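Local atomic coordinates of 2-aminomuconic 6-semialdehyde dehydrogenase (Pseudomonas sp., PDB entry 7BZV), a protein that catalyses the NAD+-dependent oxidation of 2-aminomuconic 6-semialdehyde, a step in the meta-cleavage pathway of 2-aminophenol breakdown, and needs its tetrameric assembly to bind the cofactor. Residues R65-R70 against F113-A118; R71-M76 against V192-I198; K315-P319 against F361-R365; T351-G357 against V371-A377. All coordinates share one frame. Numbering follows the deposited sequence.

Contact 1 (R65-R70 against F113-A118); sequences RVDWLR and FADILA
Antiparallel helix packing that passes from an apolar seam to a charged edge is illustrated by 65-70 and 113-118, pieces of helices 62-78 and 95-119. Both are alpha-helical; their axes run at 171° and approach to 8.8 Å, with V66 and A114 in register (CA to CA 4.7 Å). The small A114 lets the helices close in: its CB lies 3.9 Å from L69 CB and 4.2 Å from V66 CG1. V66 (t) sets CG2 3.8 Å from L117 CD2 and 3.9 Å from A118 CB. R70, with chi1 m and the rest of its chain extended, brings NH2 to 2.9 Å from D115 OD1 (chi1 m), a salt bridge near the guanidinium plane. One water completes the pairing, accepting from R70 NE at 2.9 Å and donating to D115 OD1 at 2.7 Å. R65 satisfies its guanidinium outside the seam, NE on A169 O and NH1 on T60. The same R70 and D115 atoms also form salt bridges with D115 and R70 of a second subunit, where the two R70 NH2 groups come close. Shared carboxylates thus offset the like charges, and the bridge serves the subunit interface as well as the helix pair.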
loop_
_atom_site.group_PDB
_atom_site.type_symbol
_atom_site.label_atom_id
_atom_site.label_comp_id
_atom_site.label_asym_id
_atom_site.label_seq_id
_atom_site.Cartn_x
_atom_site.Cartn_y
_atom_site.Cartn_z
ATOM N N ARG B 65 -6.028 22.042 -1.609
ATOM C CA ARG B 65 -7.262 21.562 -0.995
ATOM C C ARG B 65 -7.003 21.050 0.423
ATOM O O ARG B 65 -7.833 21.240 1.310
ATOM C CB ARG B 65 -7.897 20.526 -1.917
ATOM C CG ARG B 65 -8.390 21.223 -3.217
ATOM C CD ARG B 65 -9.369 20.410 -4.012
ATOM N NE ARG B 65 -8.896 19.056 -4.217
ATOM C CZ ARG B 65 -8.107 18.680 -5.213
ATOM N NH1 ARG B 65 -7.697 19.558 -6.118
ATOM N NH2 ARG B 65 -7.742 17.423 -5.312
ATOM N N VAL B 66 -5.838 20.454 0.658
ATOM C CA VAL B 66 -5.446 20.123 2.019
ATOM C C VAL B 66 -5.595 21.359 2.893
ATOM O O VAL B 66 -6.258 21.331 3.942
ATOM C CB VAL B 66 -4.006 19.572 2.055
ATOM C CG1 VAL B 66 -3.529 19.510 3.518
ATOM C CG2 VAL B 66 -3.913 18.167 1.410
ATOM N N ASP B 67 -5.013 22.475 2.450
ATOM C CA ASP B 67 -5.080 23.716 3.216
ATOM C C ASP B 67 -6.521 24.214 3.360
ATOM O O ASP B 67 -6.920 24.673 4.432
ATOM C CB ASP B 67 -4.217 24.793 2.548
ATOM C CG ASP B 67 -2.719 24.526 2.678
ATOM O OD1 ASP B 67 -2.340 23.605 3.423
ATOM O OD2 ASP B 67 -1.912 25.225 2.019
ATOM N N TRP B 68 -7.310 24.172 2.282
ATOM C CA TRP B 68 -8.707 24.595 2.385
ATOM C C TRP B 68 -9.432 23.784 3.446
ATOM O O TRP B 68 -10.162 24.332 4.276
ATOM C CB TRP B 68 -9.420 24.428 1.037
ATOM C CG TRP B 68 -9.224 25.510 0.019
ATOM C CD1 TRP B 68 -8.675 25.372 -1.228
ATOM C CD2 TRP B 68 -9.615 26.872 0.135
ATOM N NE1 TRP B 68 -8.668 26.579 -1.882
ATOM C CE2 TRP B 68 -9.258 27.515 -1.075
ATOM C CE3 TRP B 68 -10.230 27.615 1.144
ATOM C CZ2 TRP B 68 -9.501 28.860 -1.304
ATOM C CZ3 TRP B 68 -10.470 28.948 0.915
ATOM C CH2 TRP B 68 -10.092 29.561 -0.290
ATOM N N LEU B 69 -9.235 22.452 3.430
ATOM C CA LEU B 69 -9.933 21.590 4.381
ATOM C C LEU B 69 -9.560 21.968 5.807
ATOM O O LEU B 69 -10.401 21.941 6.710
ATOM C CB LEU B 69 -9.594 20.109 4.134
ATOM C CG LEU B 69 -10.108 19.529 2.816
ATOM C CD1 LEU B 69 -9.461 18.147 2.610
ATOM C CD2 LEU B 69 -11.578 19.415 2.821
ATOM N N ARG B 70 -8.288 22.307 6.025
ATOM C CA ARG B 70 -7.848 22.718 7.353
ATOM C C ARG B 70 -8.375 24.108 7.714
ATOM O O ARG B 70 -8.716 24.363 8.871
ATOM C CB ARG B 70 -6.320 22.652 7.414
ATOM C CG ARG B 70 -5.811 21.230 7.490
ATOM C CD ARG B 70 -4.271 21.107 7.273
ATOM N NE ARG B 70 -3.829 19.716 7.353
ATOM C CZ ARG B 70 -2.634 19.279 6.951
ATOM N NH1 ARG B 70 -1.729 20.120 6.443
ATOM N NH2 ARG B 70 -2.343 18.004 7.061
ATOM N N PHE B 113 -9.433 13.937 6.594
ATOM C CA PHE B 113 -9.308 13.818 5.140
ATOM C C PHE B 113 -8.271 14.774 4.581
ATOM O O PHE B 113 -7.713 14.499 3.514
ATOM C CB PHE B 113 -10.686 13.983 4.455
ATOM C CG PHE B 113 -11.504 12.740 4.554
ATOM C CD1 PHE B 113 -11.103 11.610 3.872
ATOM C CD2 PHE B 113 -12.573 12.654 5.428
ATOM C CE1 PHE B 113 -11.774 10.415 4.008
ATOM C CE2 PHE B 113 -13.266 11.446 5.578
ATOM C CZ PHE B 113 -12.860 10.332 4.867
ATOM N N ALA B 114 -7.989 15.887 5.255
ATOM C CA ALA B 114 -6.843 16.676 4.821
ATOM C C ALA B 114 -5.546 15.854 4.891
ATOM O O ALA B 114 -4.732 15.879 3.957
ATOM C CB ALA B 114 -6.746 17.940 5.668
ATOM N N ASP B 115 -5.339 15.128 6.001
ATOM C CA ASP B 115 -4.163 14.276 6.162
ATOM C C ASP B 115 -4.130 13.175 5.108
ATOM O O ASP B 115 -3.087 12.924 4.490
ATOM C CB ASP B 115 -4.142 13.632 7.569
ATOM C CG ASP B 115 -3.928 14.623 8.691
ATOM O OD1 ASP B 115 -3.487 15.773 8.471
ATOM O OD2 ASP B 115 -4.251 14.266 9.834
ATOM N N ILE B 116 -5.262 12.497 4.892
ATOM C CA ILE B 116 -5.316 11.418 3.898
ATOM C C ILE B 116 -4.990 11.933 2.508
ATOM O O ILE B 116 -4.239 11.317 1.748
ATOM C CB ILE B 116 -6.699 10.755 3.907
ATOM C CG1 ILE B 116 -6.760 9.939 5.194
ATOM C CG2 ILE B 116 -6.906 9.851 2.680
ATOM C CD1 ILE B 116 -8.096 9.752 5.758
ATOM N N LEU B 117 -5.536 13.092 2.159
ATOM C CA LEU B 117 -5.236 13.679 0.852
ATOM C C LEU B 117 -3.773 14.047 0.754
ATOM O O LEU B 117 -3.131 13.810 -0.274
ATOM C CB LEU B 117 -6.106 14.915 0.622
ATOM C CG LEU B 117 -5.930 15.671 -0.705
ATOM C CD1 LEU B 117 -6.190 14.774 -1.906
ATOM C CD2 LEU B 117 -6.854 16.937 -0.703
ATOM N N ALA B 118 -3.214 14.595 1.833
ATOM C CA ALA B 118 -1.830 15.048 1.769
ATOM C C ALA B 118 -0.875 13.909 1.445
ATOM O O ALA B 118 0.112 14.117 0.731
ATOM C CB ALA B 118 -1.422 15.715 3.091
HETATM O O HOH W 1 -5.158 17.840 9.064
#

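Contact 2 (R71-M76 against V192-I198); sequences RIANEM and VMEAVGI
I72 and V196 fill the angle between two steeply crossing helices. Segment 71-76 is helical throughout, and its axis passes that of helix 192-196 at 9.4 Å with a signed crossing angle of 114°, E75 and V192 having the nearest CA atoms (6.4 Å). V192 (t) opens the contact, CG1 lying 3.5 Å from E75 CG and 4.2 Å from both I72 CG2 and M76 CG. M193 (chi1 and chi2 m) curls its SD to 3.4 Å from I72 CD1. A195 CB touches E75 OE2 at 3.9 Å, although that carboxylate pairs with R78. V196 (m) places CG1 3.7 Å from E75 CB and CG2 4.1 Å from I72 CG1. G197, at positive phi, is the C-prime residue of a Schellman motif, with I198 N bonded to M193 O (3.0 Å); I198 CD1 then meets I72 CD1 at 3.9 Å. The interior is apolar; at the exposed rim R71 bonds V196 O weakly through NH2 (2.8 Å) and NH1 (3.3 Å), a cation at the helix's C-terminus.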
loop_
_atom_site.group_PDB
_atom_site.type_symbol
_atom_site.label_atom_id
_atom_site.label_comp_id
_atom_site.label_asym_id
_atom_site.label_seq_id
_atom_site.Cartn_x
_atom_site.Cartn_y
_atom_site.Cartn_z
ATOM N N ARG B 71 -8.451 25.027 6.742
ATOM C CA ARG B 71 -9.018 26.345 7.034
ATOM C C ARG B 71 -10.488 26.226 7.394
ATOM O O ARG B 71 -10.971 26.918 8.297
ATOM C CB ARG B 71 -8.826 27.278 5.842
ATOM C CG ARG B 71 -7.380 27.355 5.396
ATOM C CD ARG B 71 -6.943 28.775 5.182
ATOM N NE ARG B 71 -7.378 29.294 3.891
ATOM C CZ ARG B 71 -8.267 30.267 3.732
ATOM N NH1 ARG B 71 -8.829 30.837 4.794
ATOM N NH2 ARG B 71 -8.585 30.676 2.509
ATOM N N ILE B 72 -11.211 25.333 6.710
ATOM C CA ILE B 72 -12.595 25.055 7.076
ATOM C C ILE B 72 -12.684 24.541 8.506
ATOM O O ILE B 72 -13.501 25.013 9.309
ATOM C CB ILE B 72 -13.232 24.056 6.093
ATOM C CG1 ILE B 72 -13.491 24.735 4.752
ATOM C CG2 ILE B 72 -14.507 23.464 6.716
ATOM C CD1 ILE B 72 -13.723 23.759 3.562
ATOM N N ALA B 73 -11.871 23.538 8.835
ATOM C CA ALA B 73 -11.911 22.983 10.178
ATOM C C ALA B 73 -11.556 24.037 11.228
ATOM O O ALA B 73 -12.173 24.083 12.295
ATOM C CB ALA B 73 -10.963 21.790 10.291
ATOM N N ASN B 74 -10.543 24.867 10.963
ATOM C CA ASN B 74 -10.165 25.891 11.935
ATOM C C ASN B 74 -11.311 26.873 12.165
ATOM O O ASN B 74 -11.561 27.285 13.299
ATOM C CB ASN B 74 -8.923 26.647 11.463
ATOM C CG ASN B 74 -7.624 25.827 11.589
ATOM O OD1 ASN B 74 -7.553 24.818 12.292
ATOM N ND2 ASN B 74 -6.607 26.253 10.860
ATOM N N GLU B 75 -12.022 27.262 11.097
ATOM C CA GLU B 75 -13.134 28.190 11.266
ATOM C C GLU B 75 -14.294 27.525 11.999
ATOM O O GLU B 75 -14.925 28.151 12.856
ATOM C CB GLU B 75 -13.568 28.737 9.910
ATOM C CG GLU B 75 -14.815 29.603 9.942
ATOM C CD GLU B 75 -14.651 30.905 10.722
ATOM O OE1 GLU B 75 -13.605 31.119 11.372
ATOM O OE2 GLU B 75 -15.593 31.716 10.695
ATOM N N MET B 76 -14.581 26.251 11.704
ATOM C CA MET B 76 -15.568 25.522 12.500
ATOM C C MET B 76 -15.193 25.516 13.974
ATOM O O MET B 76 -16.056 25.670 14.846
ATOM C CB MET B 76 -15.706 24.081 12.006
ATOM C CG MET B 76 -16.336 23.974 10.617
ATOM S SD MET B 76 -16.365 22.256 10.051
ATOM C CE MET B 76 -17.560 21.509 11.173
ATOM N N VAL B 192 -19.418 29.070 7.066
ATOM C CA VAL B 192 -17.984 28.841 7.199
ATOM C C VAL B 192 -17.315 28.806 5.832
ATOM O O VAL B 192 -16.248 29.409 5.625
ATOM C CB VAL B 192 -17.727 27.546 7.984
ATOM C CG1 VAL B 192 -16.243 27.133 7.868
ATOM C CG2 VAL B 192 -18.116 27.726 9.408
ATOM N N MET B 193 -17.920 28.084 4.884
ATOM C CA MET B 193 -17.350 28.036 3.550
ATOM C C MET B 193 -17.188 29.443 2.996
ATOM O O MET B 193 -16.155 29.799 2.437
ATOM C CB MET B 193 -18.222 27.198 2.626
ATOM C CG MET B 193 -18.417 25.793 3.175
ATOM S SD MET B 193 -16.778 24.997 2.866
ATOM C CE MET B 193 -17.218 23.436 3.768
ATOM N N GLU B 194 -18.201 30.277 3.174
ATOM C CA GLU B 194 -18.133 31.639 2.670
ATOM C C GLU B 194 -17.068 32.425 3.410
ATOM O O GLU B 194 -16.334 33.199 2.790
ATOM C CB GLU B 194 -19.516 32.283 2.816
ATOM C CG GLU B 194 -19.542 33.770 2.582
ATOM C CD GLU B 194 -20.922 34.330 2.847
ATOM O OE1 GLU B 194 -21.384 34.255 4.008
ATOM O OE2 GLU B 194 -21.556 34.806 1.887
ATOM N N ALA B 195 -16.952 32.226 4.732
ATOM C CA ALA B 195 -16.007 33.020 5.521
ATOM C C ALA B 195 -14.561 32.742 5.131
ATOM O O ALA B 195 -13.753 33.671 5.035
ATOM C CB ALA B 195 -16.198 32.766 7.013
ATOM N N VAL B 196 -14.203 31.472 4.909
ATOM C CA VAL B 196 -12.810 31.173 4.597
ATOM C C VAL B 196 -12.486 31.447 3.140
ATOM O O VAL B 196 -11.311 31.428 2.759
ATOM C CB VAL B 196 -12.428 29.719 4.928
ATOM C CG1 VAL B 196 -12.661 29.435 6.394
ATOM C CG2 VAL B 196 -13.212 28.747 4.076
ATOM N N GLY B 197 -13.494 31.648 2.311
ATOM C CA GLY B 197 -13.279 32.015 0.934
ATOM C C GLY B 197 -13.384 30.894 -0.069
ATOM O O GLY B 197 -12.856 31.035 -1.176
ATOM N N ILE B 198 -14.046 29.794 0.269
ATOM C CA ILE B 198 -14.289 28.740 -0.709
ATOM C C ILE B 198 -14.946 29.374 -1.935
ATOM O O ILE B 198 -15.912 30.129 -1.797
ATOM C CB ILE B 198 -15.157 27.624 -0.105
ATOM C CG1 ILE B 198 -14.370 26.862 0.973
ATOM C CG2 ILE B 198 -15.687 26.709 -1.199
ATOM C CD1 ILE B 198 -13.269 25.955 0.427
#

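Contact 3 (K315-P319 against F361-R365); sequences KVDWP and FGDER
An arginine held between carboxylates while lying on an indole shows how two irregular segments can be fastened mainly by side chains. Segment 315-319 is irregular loop; 361-365 turns through G362, at positive phi, into a 3-10 start at E364-R365. The backbones stay apart, with CA atoms 8.5 Å apart for D317 and F361 and 8.6 Å for W318 and R365. R365 spans the gap with chi1 m, chi2 t and chi3 m, a bend at chi3 that lays its guanidinium flat on W318 (chi1 m, chi2 113°): centres 3.4 Å apart, planes at 21°. This is a cation-pi contact with the five-membered ring, and R365 CD stands 3.7 Å above the six-membered ring's centroid in a CH-pi contact. D317, chi1 between wells at -145°, offers OD1 to R365 NH1 (2.8 Å) and to W318 N (2.8 Å). D363 (p) takes R365 NH2 on OD2 at 3.0 Å, while its OD1 accepts R365 N at 2.9 Å. F361 (m) turns its ring edge to V316 O, 3.6 Å from CE1, and meets W370 edge-to-face. The arrangement is a surface salt-bridge network of D317, D363 and R365, combined with an arginine-tryptophan stack and an Asx turn at D363.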
loop_
_atom_site.group_PDB
_atom_site.type_symbol
_atom_site.label_atom_id
_atom_site.label_comp_id
_atom_site.label_asym_id
_atom_site.label_seq_id
_atom_site.Cartn_x
_atom_site.Cartn_y
_atom_site.Cartn_z
ATOM N N LYS B 315 -29.707 9.843 33.340
ATOM C CA LYS B 315 -30.355 11.134 33.521
ATOM C C LYS B 315 -31.025 11.541 32.211
ATOM O O LYS B 315 -30.353 11.915 31.240
ATOM C CB LYS B 315 -29.357 12.189 33.993
ATOM C CG LYS B 315 -29.983 13.569 34.202
ATOM C CD LYS B 315 -29.083 14.490 35.006
ATOM C CE LYS B 315 -29.881 15.628 35.635
ATOM N NZ LYS B 315 -29.246 16.945 35.384
ATOM N N VAL B 316 -32.353 11.465 32.197
ATOM C CA VAL B 316 -33.196 11.914 31.090
ATOM C C VAL B 316 -33.782 13.264 31.501
ATOM O O VAL B 316 -34.749 13.331 32.267
ATOM C CB VAL B 316 -34.305 10.898 30.789
ATOM C CG1 VAL B 316 -35.090 11.305 29.536
ATOM C CG2 VAL B 316 -33.706 9.524 30.664
ATOM N N ASP B 317 -33.220 14.358 31.014
ATOM C CA ASP B 317 -33.563 15.654 31.605
ATOM C C ASP B 317 -33.179 16.746 30.625
ATOM O O ASP B 317 -32.782 16.464 29.493
ATOM C CB ASP B 317 -32.832 15.862 32.932
ATOM C CG ASP B 317 -33.658 16.625 33.954
ATOM O OD1 ASP B 317 -34.180 17.732 33.666
ATOM O OD2 ASP B 317 -33.770 16.097 35.068
ATOM N N TRP B 318 -33.242 17.994 31.083
ATOM C CA TRP B 318 -32.829 19.157 30.313
ATOM C C TRP B 318 -31.536 18.899 29.554
ATOM O O TRP B 318 -30.499 18.639 30.182
ATOM C CB TRP B 318 -32.605 20.350 31.233
ATOM C CG TRP B 318 -33.870 20.939 31.741
ATOM C CD1 TRP B 318 -34.326 20.934 33.029
ATOM C CD2 TRP B 318 -34.848 21.622 30.971
ATOM N NE1 TRP B 318 -35.544 21.574 33.102
ATOM C CE2 TRP B 318 -35.881 22.010 31.850
ATOM C CE3 TRP B 318 -34.959 21.945 29.619
ATOM C CZ2 TRP B 318 -37.000 22.701 31.417
ATOM C CZ3 TRP B 318 -36.067 22.631 29.194
ATOM C CH2 TRP B 318 -37.075 23.011 30.091
ATOM N N PRO B 319 -31.537 18.990 28.217
ATOM C CA PRO B 319 -30.305 18.657 27.468
ATOM C C PRO B 319 -29.149 19.598 27.713
ATOM O O PRO B 319 -27.987 19.197 27.546
ATOM C CB PRO B 319 -30.768 18.705 26.003
ATOM C CG PRO B 319 -32.193 18.241 26.051
ATOM C CD PRO B 319 -32.721 18.965 27.337
ATOM N N PHE B 361 -42.621 15.474 32.821
ATOM C CA PHE B 361 -41.846 16.494 33.503
ATOM C C PHE B 361 -42.695 17.535 34.219
ATOM O O PHE B 361 -42.185 18.195 35.137
ATOM C CB PHE B 361 -40.955 17.213 32.504
ATOM C CG PHE B 361 -39.985 16.313 31.807
ATOM C CD1 PHE B 361 -38.781 15.968 32.413
ATOM C CD2 PHE B 361 -40.268 15.820 30.545
ATOM C CE1 PHE B 361 -37.851 15.144 31.736
ATOM C CE2 PHE B 361 -39.360 14.999 29.872
ATOM C CZ PHE B 361 -38.166 14.651 30.472
ATOM N N GLY B 362 -43.947 17.715 33.806
ATOM C CA GLY B 362 -44.785 18.731 34.407
ATOM C C GLY B 362 -44.545 20.129 33.895
ATOM O O GLY B 362 -44.907 21.098 34.573
ATOM N N ASP B 363 -43.941 20.272 32.722
ATOM C CA ASP B 363 -43.696 21.591 32.163
ATOM C C ASP B 363 -43.794 21.491 30.640
ATOM O O ASP B 363 -44.362 20.533 30.103
ATOM C CB ASP B 363 -42.353 22.140 32.678
ATOM C CG ASP B 363 -41.175 21.187 32.419
ATOM O OD1 ASP B 363 -41.115 20.560 31.340
ATOM O OD2 ASP B 363 -40.296 21.085 33.291
ATOM N N GLU B 364 -43.283 22.514 29.951
ATOM C CA GLU B 364 -43.365 22.594 28.497
ATOM C C GLU B 364 -42.696 21.399 27.811
ATOM O O GLU B 364 -43.038 21.072 26.667
ATOM C CB GLU B 364 -42.720 23.906 28.040
ATOM C CG GLU B 364 -41.217 24.023 28.349
ATOM C CD GLU B 364 -40.908 24.739 29.665
ATOM O OE1 GLU B 364 -39.850 25.407 29.751
ATOM O OE2 GLU B 364 -41.712 24.627 30.616
ATOM N N ARG B 365 -41.761 20.734 28.485
ATOM C CA ARG B 365 -41.097 19.579 27.887
ATOM C C ARG B 365 -42.103 18.513 27.508
ATOM O O ARG B 365 -41.807 17.671 26.663
ATOM C CB ARG B 365 -40.070 18.978 28.854
ATOM C CG ARG B 365 -38.796 19.790 28.989
ATOM C CD ARG B 365 -37.854 19.165 30.008
ATOM N NE ARG B 365 -38.136 19.596 31.379
ATOM C CZ ARG B 365 -37.472 19.152 32.438
ATOM N NH1 ARG B 365 -36.498 18.262 32.276
ATOM N NH2 ARG B 365 -37.771 19.598 33.651
#

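Contact 4 (T351-G357 against V371-A377); sequences TFLAGGG and VEPTVIA
Segments 351-357 and 371-377 pair antiparallel, and the pairing is interrupted by a corner at L353. T351 and A377 form a hydrogen-bonded pair (T351 N to A377 O and A377 N to T351 O, both 2.8 Å); F352 and I376 follow as a non-hydrogen-bonded pair with CA atoms 4.6 Å apart. The register slips by one: V375 O accepts L353 N at 2.9 Å and, weakly, A354 N at 3.4 Å, while V375 N returns a bond to A354 O at 3.1 Å. L353 takes near-helical phi/psi (-85/-22) to make this possible. Three glycines carry the chain onward. At G355 (phi 68°) a CB would strike P373 O and T374 OG1, and at G356 (phi 99°) it would strike the F352 ring. G356 N binds T374 OG1 at 2.8 Å, the hydroxyl donating in turn to E372 O (2.7 Å). G357 N meets E372 OE1 at 2.8 Å, and G357 O accepts E372 N at 2.9 Å. Among the side chains, F352 (m) presents its ring face to I376 CG2, 3.7 Å from the centroid, a CH-pi contact. L353 CD1 packs 4.0 Å from V375 CG1 and 4.1 Å from A377 CB, beside helix 297-312. L353 and A354 opposite V375 make a classic beta bulge, set in an outermost strand (351-354) of this chain's seven-stranded mixed sheet, in the aldehyde dehydrogenase fold.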
loop_
_atom_site.group_PDB
_atom_site.type_symbol
_atom_site.label_atom_id
_atom_site.label_comp_id
_atom_site.label_asym_id
_atom_site.label_seq_id
_atom_site.Cartn_x
_atom_site.Cartn_y
_atom_site.Cartn_z
ATOM N N THR B 351 -41.965 -8.904 27.754
ATOM C CA THR B 351 -41.750 -8.445 29.117
ATOM C C THR B 351 -40.928 -7.167 29.086
ATOM O O THR B 351 -39.873 -7.112 28.440
ATOM C CB THR B 351 -41.030 -9.507 29.934
ATOM O OG1 THR B 351 -41.807 -10.695 29.926
ATOM C CG2 THR B 351 -40.783 -9.039 31.373
ATOM N N PHE B 352 -41.403 -6.147 29.786
ATOM C CA PHE B 352 -40.696 -4.879 29.877
ATOM C C PHE B 352 -39.853 -4.882 31.136
ATOM O O PHE B 352 -40.396 -4.857 32.240
ATOM C CB PHE B 352 -41.661 -3.700 29.875
ATOM C CG PHE B 352 -42.213 -3.401 28.527
ATOM C CD1 PHE B 352 -43.161 -4.237 27.967
ATOM C CD2 PHE B 352 -41.753 -2.319 27.803
ATOM C CE1 PHE B 352 -43.660 -3.988 26.711
ATOM C CE2 PHE B 352 -42.241 -2.053 26.543
ATOM C CZ PHE B 352 -43.212 -2.891 25.995
ATOM N N LEU B 353 -38.524 -4.904 30.968
ATOM C CA LEU B 353 -37.590 -4.810 32.089
ATOM C C LEU B 353 -37.306 -3.383 32.502
ATOM O O LEU B 353 -36.851 -3.148 33.628
ATOM C CB LEU B 353 -36.242 -5.471 31.763
ATOM C CG LEU B 353 -36.329 -6.935 31.391
ATOM C CD1 LEU B 353 -34.935 -7.488 31.130
ATOM C CD2 LEU B 353 -37.050 -7.686 32.511
ATOM N N ALA B 354 -37.515 -2.439 31.601
ATOM C CA ALA B 354 -37.342 -1.037 31.933
ATOM C C ALA B 354 -38.116 -0.224 30.907
ATOM O O ALA B 354 -38.288 -0.641 29.759
ATOM C CB ALA B 354 -35.852 -0.642 31.959
ATOM N N GLY B 355 -38.629 0.906 31.358
ATOM C CA GLY B 355 -39.183 1.881 30.463
ATOM C C GLY B 355 -40.447 1.379 29.815
ATOM O O GLY B 355 -41.273 0.698 30.435
ATOM N N GLY B 356 -40.620 1.732 28.545
ATOM C CA GLY B 356 -41.830 1.412 27.821
ATOM C C GLY B 356 -42.838 2.534 27.716
ATOM O O GLY B 356 -43.862 2.350 27.058
ATOM N N GLY B 357 -42.573 3.695 28.309
ATOM C CA GLY B 357 -43.498 4.805 28.280
ATOM C C GLY B 357 -42.790 6.110 27.983
ATOM O O GLY B 357 -41.772 6.155 27.288
ATOM N N VAL B 371 -39.210 10.000 25.158
ATOM C CA VAL B 371 -39.533 8.599 25.410
ATOM C C VAL B 371 -38.532 8.027 26.417
ATOM O O VAL B 371 -37.392 8.474 26.509
ATOM C CB VAL B 371 -39.517 7.801 24.084
ATOM C CG1 VAL B 371 -38.091 7.759 23.514
ATOM C CG2 VAL B 371 -40.056 6.431 24.302
ATOM N N GLU B 372 -38.957 7.007 27.154
ATOM C CA GLU B 372 -38.109 6.370 28.161
ATOM C C GLU B 372 -37.127 5.366 27.534
ATOM O O GLU B 372 -37.495 4.600 26.633
ATOM C CB GLU B 372 -38.961 5.630 29.179
ATOM C CG GLU B 372 -39.834 6.534 30.019
ATOM C CD GLU B 372 -40.700 5.740 30.958
ATOM O OE1 GLU B 372 -41.157 4.647 30.556
ATOM O OE2 GLU B 372 -40.919 6.212 32.088
ATOM N N PRO B 373 -35.912 5.294 28.062
ATOM C CA PRO B 373 -35.023 4.179 27.702
ATOM C C PRO B 373 -35.657 2.857 28.114
ATOM O O PRO B 373 -36.134 2.702 29.241
ATOM C CB PRO B 373 -33.740 4.481 28.481
ATOM C CG PRO B 373 -34.182 5.389 29.638
ATOM C CD PRO B 373 -35.332 6.173 29.097
ATOM N N THR B 374 -35.673 1.895 27.192
ATOM C CA THR B 374 -36.562 0.744 27.307
ATOM C C THR B 374 -35.784 -0.531 27.011
ATOM O O THR B 374 -34.929 -0.571 26.116
ATOM C CB THR B 374 -37.770 0.925 26.373
ATOM O OG1 THR B 374 -38.480 2.111 26.762
ATOM C CG2 THR B 374 -38.745 -0.253 26.401
ATOM N N VAL B 375 -36.084 -1.578 27.767
ATOM C CA VAL B 375 -35.517 -2.896 27.508
ATOM C C VAL B 375 -36.653 -3.902 27.551
ATOM O O VAL B 375 -37.403 -3.937 28.532
ATOM C CB VAL B 375 -34.436 -3.280 28.535
ATOM C CG1 VAL B 375 -34.103 -4.731 28.367
ATOM C CG2 VAL B 375 -33.223 -2.426 28.371
ATOM N N ILE B 376 -36.753 -4.755 26.527
ATOM C CA ILE B 376 -37.742 -5.822 26.530
ATOM C C ILE B 376 -37.054 -7.177 26.478
ATOM O O ILE B 376 -35.872 -7.294 26.140
ATOM C CB ILE B 376 -38.761 -5.701 25.371
ATOM C CG1 ILE B 376 -38.030 -5.624 24.022
ATOM C CG2 ILE B 376 -39.653 -4.478 25.557
ATOM C CD1 ILE B 376 -38.949 -5.687 22.786
ATOM N N ALA B 377 -37.828 -8.212 26.808
ATOM C CA ALA B 377 -37.346 -9.582 26.871
ATOM C C ALA B 377 -38.513 -10.528 26.634
ATOM O O ALA B 377 -39.680 -10.132 26.644
ATOM C CB ALA B 377 -36.686 -9.867 28.224
#

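Chemistry follows position across these four examples. Contacts 1 and 2 both use helix 62-78, are partly buried, and rest on aliphatic packing with arginines at their borders; they touch through W68, whose CE3 lies 3.5 Å from I198 CD1. Contact 1 alone reaches another subunit, and it carries the shared salt bridges. Contacts 3 and 4 belong to another part of the fold, contact 4 being about 45 Å from contact 1, centre to centre, across the chain's centre. Contact 4 is backbone pairing at a sheet edge, whereas contact 3, at the surface, depends on charge and stacking. These two meet where V316 CG2 lies 4.0 Å from P373 CD.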